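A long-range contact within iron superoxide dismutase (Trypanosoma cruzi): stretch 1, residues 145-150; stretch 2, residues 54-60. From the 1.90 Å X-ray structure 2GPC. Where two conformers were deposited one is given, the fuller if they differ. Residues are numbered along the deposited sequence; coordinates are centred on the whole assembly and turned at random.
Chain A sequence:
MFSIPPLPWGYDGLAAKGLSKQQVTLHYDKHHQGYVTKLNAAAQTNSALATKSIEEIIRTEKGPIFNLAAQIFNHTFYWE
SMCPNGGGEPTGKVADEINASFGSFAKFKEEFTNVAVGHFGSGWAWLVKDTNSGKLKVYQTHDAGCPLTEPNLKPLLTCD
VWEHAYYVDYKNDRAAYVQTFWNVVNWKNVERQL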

# COMPACT_ATOMS: atom_id res chain seq x y z
N GLY A 145 10.97 -1.24 -3.29
CA GLY A 145 12.32 -1.00 -2.84
C GLY A 145 13.00 -2.29 -2.41
O GLY A 145 12.41 -3.12 -1.71
N CYS A 146 14.24 -2.43 -2.84
CA CYS A 146 15.01 -3.64 -2.64
C CYS A 146 16.43 -3.29 -2.19
O CYS A 146 17.07 -2.45 -2.81
CB CYS A 146 15.05 -4.42 -3.95
SG CYS A 146 15.85 -6.04 -3.81
N PRO A 147 16.93 -3.91 -1.12
CA PRO A 147 18.29 -3.63 -0.62
C PRO A 147 19.38 -3.84 -1.67
O PRO A 147 20.40 -3.18 -1.54
CB PRO A 147 18.47 -4.62 0.54
CG PRO A 147 17.10 -5.05 0.91
CD PRO A 147 16.24 -4.92 -0.29
N LEU A 148 19.17 -4.71 -2.66
CA LEU A 148 20.16 -4.91 -3.74
C LEU A 148 20.59 -3.62 -4.48
O LEU A 148 21.66 -3.60 -5.10
CB LEU A 148 19.69 -5.96 -4.75
CG LEU A 148 19.41 -7.37 -4.21
CD1 LEU A 148 19.32 -8.36 -5.36
CD2 LEU A 148 20.42 -7.82 -3.18
N THR A 149 19.79 -2.56 -4.44
CA THR A 149 20.20 -1.29 -5.06
C THR A 149 21.25 -0.55 -4.22
O THR A 149 21.84 0.41 -4.69
CB THR A 149 18.99 -0.34 -5.33
OG1 THR A 149 18.29 -0.06 -4.11
CG2 THR A 149 17.96 -1.01 -6.24
N GLU A 150 21.42 -0.99 -2.98
CA GLU A 150 22.47 -0.51 -2.08
C GLU A 150 23.36 -1.72 -1.78
O GLU A 150 23.13 -2.45 -0.82
CB GLU A 150 21.85 0.09 -0.81
CG GLU A 150 21.19 1.45 -1.07
CD GLU A 150 20.40 1.99 0.12
OE1 GLU A 150 21.00 2.59 1.03
OE2 GLU A 150 19.17 1.83 0.13
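Stretch 2 54-60: IEEIIRT

This is a small, mainly apolar contact in which one side of a helix, centred on Ile58, packs against a short 3-10 turn and the residue before it, without any hydrogen bond between the two stretches. It buries 248 Å² in total, both sides summed, and the touching residues are at least 88 apart in sequence.

Residues 54-60 are helical. Hydrogen bonds run from Ile58 N to Ile54 O at 3.1 Å and from Arg59 N to Glu55 O at 3.1 Å. In stretch 1 a 3-10 segment spans 147-149. Its tight turn is held by hydrogen bonds from Thr149 N to Cys146 O at 3.2 Å and from Glu150 N to Pro147 O at 2.8 Å. The nearest CA atoms across the contact are those of Thr149 and Arg59, 5.6 Å apart.

Ile58 points toward stretch 1 and meets three of its residues. Its CG2 lies 3.9 Å from Leu148 CB, 4.0 Å from Cys146 SG and 4.2 Å from Thr149 CG2. Cys146 and Leu148 also point toward the helix, so these apolar groups face one another. Pro147, between them, points away and makes no contact.

Along the helix, Leu148 spans Glu55 to Arg59, while Thr149 packs at Ile58. Leu148 CD1 lies 3.7 Å from Glu55 CG. Glu55 OE1 also forms a salt bridge within the helix, 3.5 Å from Arg59 NH1. The Arg59 side chain starts sideways to the turn, and its CG comes 4.2 Å from Leu148 O. Thr149 is likewise sideways, with its CG2 packed 3.7 Å from Ile58 O. Ile54, Glu56, Ile57 and Thr60 make no contact with stretch 1.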

# COMPACT_ATOMS: atom_id res chain seq x y z
N ILE A 54 16.92 -11.78 -12.62
CA ILE A 54 16.13 -10.94 -11.73
C ILE A 54 17.04 -9.93 -11.05
O ILE A 54 16.73 -8.74 -11.02
CB ILE A 54 15.39 -11.81 -10.67
CG1 ILE A 54 14.29 -12.64 -11.34
CG2 ILE A 54 14.79 -10.95 -9.55
CD1 ILE A 54 13.19 -11.82 -11.99
N GLU A 55 18.17 -10.39 -10.52
CA GLU A 55 19.09 -9.52 -9.80
C GLU A 55 19.70 -8.46 -10.72
O GLU A 55 19.85 -7.31 -10.32
CB GLU A 55 20.18 -10.33 -9.09
CG GLU A 55 19.67 -11.05 -7.84
CD GLU A 55 20.77 -11.69 -7.01
OE1 GLU A 55 21.95 -11.26 -7.11
OE2 GLU A 55 20.47 -12.64 -6.25
N GLU A 56 20.02 -8.84 -11.96
CA GLU A 56 20.61 -7.91 -12.92
C GLU A 56 19.62 -6.79 -13.21
O GLU A 56 20.00 -5.63 -13.32
CB GLU A 56 21.00 -8.65 -14.21
CG GLU A 56 22.45 -9.14 -14.23
CD GLU A 56 22.68 -10.46 -14.94
OE1 GLU A 56 21.97 -10.79 -15.92
OE2 GLU A 56 23.63 -11.18 -14.53
N ILE A 57 18.34 -7.16 -13.35
CA ILE A 57 17.29 -6.18 -13.59
C ILE A 57 17.14 -5.20 -12.41
O ILE A 57 16.97 -3.99 -12.61
CB ILE A 57 15.93 -6.89 -13.87
CG1 ILE A 57 15.95 -7.64 -15.20
CG2 ILE A 57 14.80 -5.87 -13.88
CD1 ILE A 57 14.77 -8.59 -15.40
N ILE A 58 17.18 -5.72 -11.20
CA ILE A 58 17.03 -4.89 -10.01
C ILE A 58 18.18 -3.84 -9.94
O ILE A 58 17.96 -2.69 -9.55
CB ILE A 58 16.99 -5.78 -8.73
CG1 ILE A 58 15.69 -6.60 -8.70
CG2 ILE A 58 17.06 -4.93 -7.46
CD1 ILE A 58 15.72 -7.80 -7.78
N ARG A 59 19.37 -4.25 -10.35
CA ARG A 59 20.56 -3.41 -10.25
C ARG A 59 20.68 -2.36 -11.36
O ARG A 59 21.29 -1.31 -11.15
CB ARG A 59 21.82 -4.29 -10.26
CG ARG A 59 21.98 -5.11 -8.99
CD ARG A 59 23.36 -5.74 -8.81
NE ARG A 59 23.75 -6.57 -9.96
CZ ARG A 59 23.73 -7.91 -9.99
NH1 ARG A 59 23.36 -8.62 -8.92
NH2 ARG A 59 24.10 -8.53 -11.10
N THR A 60 20.08 -2.63 -12.53
CA THR A 60 20.32 -1.81 -13.73
C THR A 60 19.10 -1.14 -14.34
O THR A 60 19.25 -0.29 -15.22
CB THR A 60 20.99 -2.67 -14.83
OG1 THR A 60 20.09 -3.70 -15.27
CG2 THR A 60 22.21 -3.43 -14.29